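Local coordinates for protein Poly(A) ribonuclease pop2 (Schizosaccharomyces pombe, PDB 2P51) that removes poly(A) tails from mRNA as the catalytic 3'-exoribonuclease of the CCR4-NOT complex, releasing 5'-AMP with the aid of divalent metal ions, at residues A[49-54]-A[170-175]; A[86-91]-A[108-113]. One frame throughout, in Å; residues are numbered along the deposited sequence.

In the fold
From the N terminus, strand 23-26 and helix 31-41 precede strand 47-53, which carries most of residues 49-54. The chain then passes through helix 69-82 and returns as strand 87-93, which pairs with strand 105-109 in interaction 2, a beta hairpin closing a short loop with no helix in it. Several helices follow before strand 163-166 leads to helix 170-181, whose first turns close the much longer loop of interaction 1 against residues 49-54. Interaction 2 is therefore nested inside interaction 1. The two meet in one mixed sheet, where strands 47-53 and 87-93 are antiparallel neighbours: the first ties the metal-binding strand to a helix, the second extends the sheet beside it.

Interaction 1 of 2, residues A[49-54]-A[170-175]; sequences SMDTEF and GYDFAY. With MG (magnesium ion), chain C; MG (magnesium ion), chain B.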
loop_
_atom_site.group_PDB
_atom_site.type_symbol
_atom_site.label_atom_id
_atom_site.label_comp_id
_atom_site.label_asym_id
_atom_site.label_seq_id
_atom_site.Cartn_x
_atom_site.Cartn_y
_atom_site.Cartn_z
ATOM N N SER A 49 -3.079 7.268 1.026
ATOM C CA SER A 49 -2.067 6.717 0.097
ATOM C C SER A 49 -1.413 5.521 0.758
ATOM O O SER A 49 -1.157 5.629 1.986
ATOM C CB SER A 49 -1.016 7.772 -0.298
ATOM O OG SER A 49 -1.722 8.843 -0.961
ATOM N N MET A 50 -1.156 4.456 -0.018
ATOM C CA MET A 50 -0.764 3.198 0.628
ATOM C C MET A 50 0.367 2.531 -0.129
ATOM O O MET A 50 0.455 2.620 -1.368
ATOM C CB MET A 50 -1.991 2.264 0.713
ATOM C CG MET A 50 -1.784 0.890 1.290
ATOM S SD MET A 50 -1.217 -0.322 0.055
ATOM C CE MET A 50 -2.790 -0.612 -0.794
ATOM N N ASP A 51 1.184 1.853 0.694
ATOM C CA ASP A 51 2.209 0.952 0.178
ATOM C C ASP A 51 2.352 -0.236 1.129
ATOM O O ASP A 51 1.906 -0.079 2.302
ATOM C CB ASP A 51 3.588 1.628 0.033
ATOM C CG ASP A 51 4.611 0.758 -0.692
ATOM O OD1 ASP A 51 4.192 0.000 -1.604
ATOM O OD2 ASP A 51 5.794 0.877 -0.320
ATOM N N THR A 52 2.965 -1.338 0.682
ATOM C CA THR A 52 3.247 -2.408 1.632
ATOM C C THR A 52 4.675 -2.916 1.389
ATOM O O THR A 52 5.232 -2.734 0.313
ATOM C CB THR A 52 2.329 -3.652 1.519
ATOM O OG1 THR A 52 2.668 -4.397 0.351
ATOM C CG2 THR A 52 0.836 -3.236 1.463
ATOM N N GLU A 53 5.288 -3.513 2.410
ATOM C CA GLU A 53 6.521 -4.246 2.190
ATOM C C GLU A 53 6.216 -5.729 2.521
ATOM O O GLU A 53 5.446 -6.031 3.454
ATOM C CB GLU A 53 7.680 -3.743 3.041
ATOM C CG GLU A 53 8.013 -2.264 2.922
ATOM C CD GLU A 53 8.344 -1.808 1.529
ATOM O OE1 GLU A 53 8.975 -2.535 0.754
ATOM O OE2 GLU A 53 7.946 -0.653 1.181
ATOM N N PHE A 54 6.825 -6.646 1.803
ATOM C CA PHE A 54 6.586 -8.077 1.920
ATOM C C PHE A 54 7.828 -8.778 1.377
ATOM O O PHE A 54 8.697 -8.108 0.790
ATOM C CB PHE A 54 5.320 -8.456 1.152
ATOM C CG PHE A 54 5.314 -7.973 -0.288
ATOM C CD1 PHE A 54 5.884 -8.740 -1.302
ATOM C CD2 PHE A 54 4.704 -6.758 -0.611
ATOM C CE1 PHE A 54 5.871 -8.304 -2.609
ATOM C CE2 PHE A 54 4.712 -6.304 -1.920
ATOM C CZ PHE A 54 5.289 -7.100 -2.906
ATOM N N GLY A 170 -0.961 -4.117 -7.535
ATOM C CA GLY A 170 -1.571 -5.456 -7.442
ATOM C C GLY A 170 -1.201 -6.153 -6.141
ATOM O O GLY A 170 -2.070 -6.652 -5.410
ATOM N N TYR A 171 0.098 -6.250 -5.851
ATOM C CA TYR A 171 0.492 -6.930 -4.616
ATOM C C TYR A 171 0.046 -6.160 -3.388
ATOM O O TYR A 171 -0.419 -6.802 -2.426
ATOM C CB TYR A 171 2.031 -7.155 -4.535
ATOM C CG TYR A 171 2.521 -8.335 -5.342
ATOM C CD1 TYR A 171 2.591 -8.287 -6.748
ATOM C CD2 TYR A 171 2.967 -9.516 -4.727
ATOM C CE1 TYR A 171 3.059 -9.369 -7.496
ATOM C CE2 TYR A 171 3.427 -10.581 -5.499
ATOM C CZ TYR A 171 3.483 -10.533 -6.864
ATOM O OH TYR A 171 3.940 -11.601 -7.622
ATOM N N ASP A 172 0.215 -4.850 -3.379
ATOM C CA ASP A 172 -0.100 -4.038 -2.215
ATOM C C ASP A 172 -1.574 -4.185 -1.833
ATOM O O ASP A 172 -1.945 -4.430 -0.660
ATOM C CB ASP A 172 0.284 -2.595 -2.513
ATOM C CG ASP A 172 1.749 -2.303 -2.594
ATOM O OD1 ASP A 172 2.511 -3.139 -2.025
ATOM O OD2 ASP A 172 2.212 -1.327 -3.229
ATOM N N PHE A 173 -2.459 -4.064 -2.848
ATOM C CA PHE A 173 -3.896 -4.221 -2.565
ATOM C C PHE A 173 -4.193 -5.678 -2.188
ATOM O O PHE A 173 -5.052 -5.931 -1.317
ATOM C CB PHE A 173 -4.771 -3.852 -3.763
ATOM C CG PHE A 173 -5.285 -2.436 -3.810
ATOM C CD1 PHE A 173 -5.875 -1.851 -2.698
ATOM C CD2 PHE A 173 -5.171 -1.685 -4.955
ATOM C CE1 PHE A 173 -6.370 -0.534 -2.662
ATOM C CE2 PHE A 173 -5.671 -0.396 -4.949
ATOM C CZ PHE A 173 -6.253 0.198 -3.845
ATOM N N ALA A 174 -3.553 -6.659 -2.824
ATOM C CA ALA A 174 -3.802 -8.066 -2.484
ATOM C C ALA A 174 -3.453 -8.302 -1.019
ATOM O O ALA A 174 -4.178 -9.040 -0.307
ATOM C CB ALA A 174 -3.072 -9.016 -3.414
ATOM N N TYR A 175 -2.358 -7.702 -0.524
ATOM C CA TYR A 175 -1.997 -7.939 0.893
ATOM C C TYR A 175 -3.042 -7.345 1.823
ATOM O O TYR A 175 -3.301 -7.958 2.869
ATOM C CB TYR A 175 -0.614 -7.352 1.192
ATOM C CG TYR A 175 0.458 -8.416 0.961
ATOM C CD1 TYR A 175 1.359 -8.400 -0.081
ATOM C CD2 TYR A 175 0.493 -9.464 1.868
ATOM C CE1 TYR A 175 2.332 -9.395 -0.261
ATOM C CE2 TYR A 175 1.426 -10.451 1.701
ATOM C CZ TYR A 175 2.337 -10.430 0.655
ATOM O OH TYR A 175 3.236 -11.457 0.565
HETATM MG MG MG C . 7.714 0.183 -0.725
HETATM MG MG MG B . 4.214 -0.689 -3.533
HETATM O O HOH W 1 0.518 0.912 -3.724
HETATM O O HOH W 2 6.930 -1.656 -1.453
HETATM O O HOH W 3 4.874 -2.586 -3.049
HETATM O O HOH W 4 3.578 1.101 -4.333
HETATM O O HOH W 5 6.141 -0.152 -3.669
HETATM O O HOH W 6 4.182 -1.283 -5.579
#
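Asp172 OD1 is gripped by three groups: the hydroxyl of Thr52, OG1 to OD1 2.7 Å, a weak bond from Thr52 N, and water 3, which donates to it. The hydroxyl meets OD1 on the anti side of the carboxylate, 29° out of its plane. Thr52 can offer it because OG1 sits between its own backbone N and carbonyl carbon (chi1 73°). These donors fix the rotation of the carboxylate and leave OD2 to the metal, with Asp172 OD2 lying 2.1 Å from the chain B magnesium. Asp51 OD1 and Asp172 OD2 approach to 2.9 Å because both bind this ion; the carboxylate planes are nearly perpendicular. Four waters complete this magnesium's shell, and water 3 thus links it to OD1. Asp51 suits the centre of the site because its other oxygen, OD2, reaches the chain C magnesium at 2.1 Å, so one carboxylate bridges both ions. Glu53, one methylene longer, binds that second ion through OE2, alongside Asp241.

Apolar groups border the site. The flexible thioether of Met50 lays SD against Asp172 CB (3.7 Å), and its CE makes an off-centre CH-pi contact with Phe173. Beyond Thr52, the Phe54 ring receives Tyr175 CE1 over one face, CE1 to Phe54 CG being 3.3 Å, while Asp172 OD1 lies at its edge. The Tyr171 ring is nearly parallel to that of Phe54 but slid aside, so the two barely overlap, and Tyr171 CB touches Phe54 CZ. Flat rings suit this place, since they layer closely beside the site. Tyr175 spends its hydroxyl on Leu83 O. A helix thus crosses the strand at 89° and delivers an aspartate beside the strand's Asp-Thr-Glu, the two-metal centre of a DEDD nuclease.

Interaction 2 of 2, residues A[86-91]-A[108-113]; sequences IQIGLA and FNFTFN
Gln87 NE2 donates to Asn109 OD1 (2.9 Å) across a non-hydrogen-bonded antiparallel pair, nearly along the C=O axis. The two amide side chains run side by side, and two amides suit this place because each can give and accept. The next pair, Ile88 with Phe108, is hydrogen-bonded in both directions, and Phe110 N reaches Ile86 O at 2.9 Å.

On the face of Ile88 and Phe108, branched aliphatic side chains and phenylalanines fill the buried apolar layer: Ile88 CG1 meets Phe110 CE2 at 3.6 Å, and Leu90 CD1 approaches Phe108 CE2 at 3.8 Å. Further along, with CG anti to the backbone N (chi1 -161°), the Phe112 ring presents one face to Ile86, whose CD1 stands over the ring centre and whose CG1 makes a CH-pi contact.

Outside the pair, Gln87 is held by Ala238 N and Gln237 OE1, Asn109 by Asp25, while Phe147 meets both Phe108 and Phe110. Ile86 and Gln87 together face Glu53 in a classic beta bulge. With both its amide ends bonded, buried Gln87 is a polar neighbour of fixed orientation beside the metal ligand Glu53, consistent with a second-shell place.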
loop_
_atom_site.group_PDB
_atom_site.type_symbol
_atom_site.label_atom_id
_atom_site.label_comp_id
_atom_site.label_asym_id
_atom_site.label_seq_id
_atom_site.Cartn_x
_atom_site.Cartn_y
_atom_site.Cartn_z
ATOM N N ILE A 86 4.917 -7.633 5.798
ATOM C CA ILE A 86 5.906 -7.110 6.757
ATOM C C ILE A 86 5.557 -5.691 7.168
ATOM O O ILE A 86 5.693 -5.362 8.374
ATOM C CB ILE A 86 7.344 -7.247 6.176
ATOM C CG1 ILE A 86 7.747 -8.728 6.065
ATOM C CG2 ILE A 86 8.365 -6.489 7.002
ATOM C CD1 ILE A 86 9.017 -9.001 5.249
ATOM N N GLN A 87 5.110 -4.839 6.273
ATOM C CA GLN A 87 4.727 -3.508 6.680
ATOM C C GLN A 87 3.562 -3.004 5.802
ATOM O O GLN A 87 3.504 -3.359 4.627
ATOM C CB GLN A 87 5.780 -2.400 6.489
ATOM C CG GLN A 87 6.937 -2.365 7.430
ATOM C CD GLN A 87 7.911 -1.245 7.145
ATOM O OE1 GLN A 87 8.149 -0.930 5.946
ATOM N NE2 GLN A 87 8.502 -0.678 8.159
ATOM N N ILE A 88 2.711 -2.171 6.361
ATOM C CA ILE A 88 1.747 -1.404 5.569
ATOM C C ILE A 88 1.940 0.064 5.897
ATOM O O ILE A 88 2.003 0.393 7.089
ATOM C CB ILE A 88 0.274 -1.769 5.841
ATOM C CG1 ILE A 88 -0.029 -3.219 5.450
ATOM C CG2 ILE A 88 -0.674 -0.785 5.154
ATOM C CD1 ILE A 88 -1.389 -3.764 5.810
ATOM N N GLY A 89 1.997 0.914 4.897
ATOM C CA GLY A 89 2.104 2.374 5.087
ATOM C C GLY A 89 0.811 3.055 4.684
ATOM O O GLY A 89 0.298 2.735 3.592
ATOM N N LEU A 90 0.276 3.904 5.573
ATOM C CA LEU A 90 -0.909 4.670 5.252
ATOM C C LEU A 90 -0.628 6.164 5.495
ATOM O O LEU A 90 -0.371 6.546 6.629
ATOM C CB LEU A 90 -2.108 4.241 6.099
ATOM C CG LEU A 90 -2.576 2.792 6.060
ATOM C CD1 LEU A 90 -3.750 2.570 7.008
ATOM C CD2 LEU A 90 -2.940 2.383 4.631
ATOM N N ALA A 91 -0.720 6.969 4.444
ATOM C CA ALA A 91 -0.482 8.398 4.506
ATOM C C ALA A 91 -1.793 9.125 4.201
ATOM O O ALA A 91 -2.344 8.989 3.111
ATOM C CB ALA A 91 0.620 8.798 3.521
ATOM N N PHE A 108 2.711 0.573 9.810
ATOM C CA PHE A 108 2.274 -0.568 10.591
ATOM C C PHE A 108 3.277 -1.698 10.393
ATOM O O PHE A 108 3.518 -2.071 9.229
ATOM C CB PHE A 108 0.891 -1.027 10.112
ATOM C CG PHE A 108 -0.172 0.015 10.414
ATOM C CD1 PHE A 108 -0.915 -0.080 11.584
ATOM C CD2 PHE A 108 -0.408 1.071 9.569
ATOM C CE1 PHE A 108 -1.871 0.888 11.870
ATOM C CE2 PHE A 108 -1.361 2.047 9.868
ATOM C CZ PHE A 108 -2.090 1.991 11.028
ATOM N N ASN A 109 3.854 -2.201 11.471
ATOM C CA ASN A 109 4.898 -3.229 11.387
ATOM C C ASN A 109 4.378 -4.590 11.829
ATOM O O ASN A 109 3.898 -4.680 12.982
ATOM C CB ASN A 109 6.064 -2.770 12.288
ATOM C CG ASN A 109 6.653 -1.453 11.767
ATOM O OD1 ASN A 109 7.196 -1.405 10.651
ATOM N ND2 ASN A 109 6.505 -0.413 12.584
ATOM N N PHE A 110 4.416 -5.592 10.962
ATOM C CA PHE A 110 3.717 -6.854 11.212
ATOM C C PHE A 110 4.655 -7.968 11.651
ATOM O O PHE A 110 5.861 -7.989 11.369
ATOM C CB PHE A 110 2.972 -7.288 9.938
ATOM C CG PHE A 110 1.802 -6.337 9.715
ATOM C CD1 PHE A 110 0.584 -6.550 10.345
ATOM C CD2 PHE A 110 1.929 -5.210 8.925
ATOM C CE1 PHE A 110 -0.490 -5.694 10.154
ATOM C CE2 PHE A 110 0.869 -4.353 8.692
ATOM C CZ PHE A 110 -0.346 -4.591 9.349
ATOM N N THR A 111 4.055 -8.928 12.344
ATOM C CA THR A 111 4.807 -10.069 12.901
ATOM C C THR A 111 5.508 -10.861 11.797
ATOM O O THR A 111 4.965 -11.122 10.715
ATOM C CB THR A 111 3.842 -10.959 13.690
ATOM O OG1 THR A 111 4.624 -11.909 14.430
ATOM C CG2 THR A 111 2.921 -11.724 12.744
ATOM N N PHE A 112 6.753 -11.279 12.037
ATOM C CA PHE A 112 7.517 -12.021 11.017
ATOM C C PHE A 112 8.613 -12.752 11.765
ATOM O O PHE A 112 9.080 -12.244 12.816
ATOM C CB PHE A 112 8.075 -11.017 9.992
ATOM C CG PHE A 112 8.456 -11.726 8.716
ATOM C CD1 PHE A 112 7.467 -11.965 7.758
ATOM C CD2 PHE A 112 9.764 -12.155 8.472
ATOM C CE1 PHE A 112 7.782 -12.641 6.578
ATOM C CE2 PHE A 112 10.051 -12.826 7.300
ATOM C CZ PHE A 112 9.065 -13.079 6.360
ATOM N N ASN A 113 9.047 -13.913 11.290
ATOM C CA ASN A 113 9.970 -14.788 11.981
ATOM C C ASN A 113 10.967 -15.310 10.936
ATOM O O ASN A 113 10.607 -16.104 10.077
ATOM C CB ASN A 113 9.219 -15.900 12.699
ATOM C CG ASN A 113 10.188 -16.708 13.537
ATOM O OD1 ASN A 113 11.171 -17.198 12.988
ATOM N ND2 ASN A 113 9.860 -16.841 14.835
#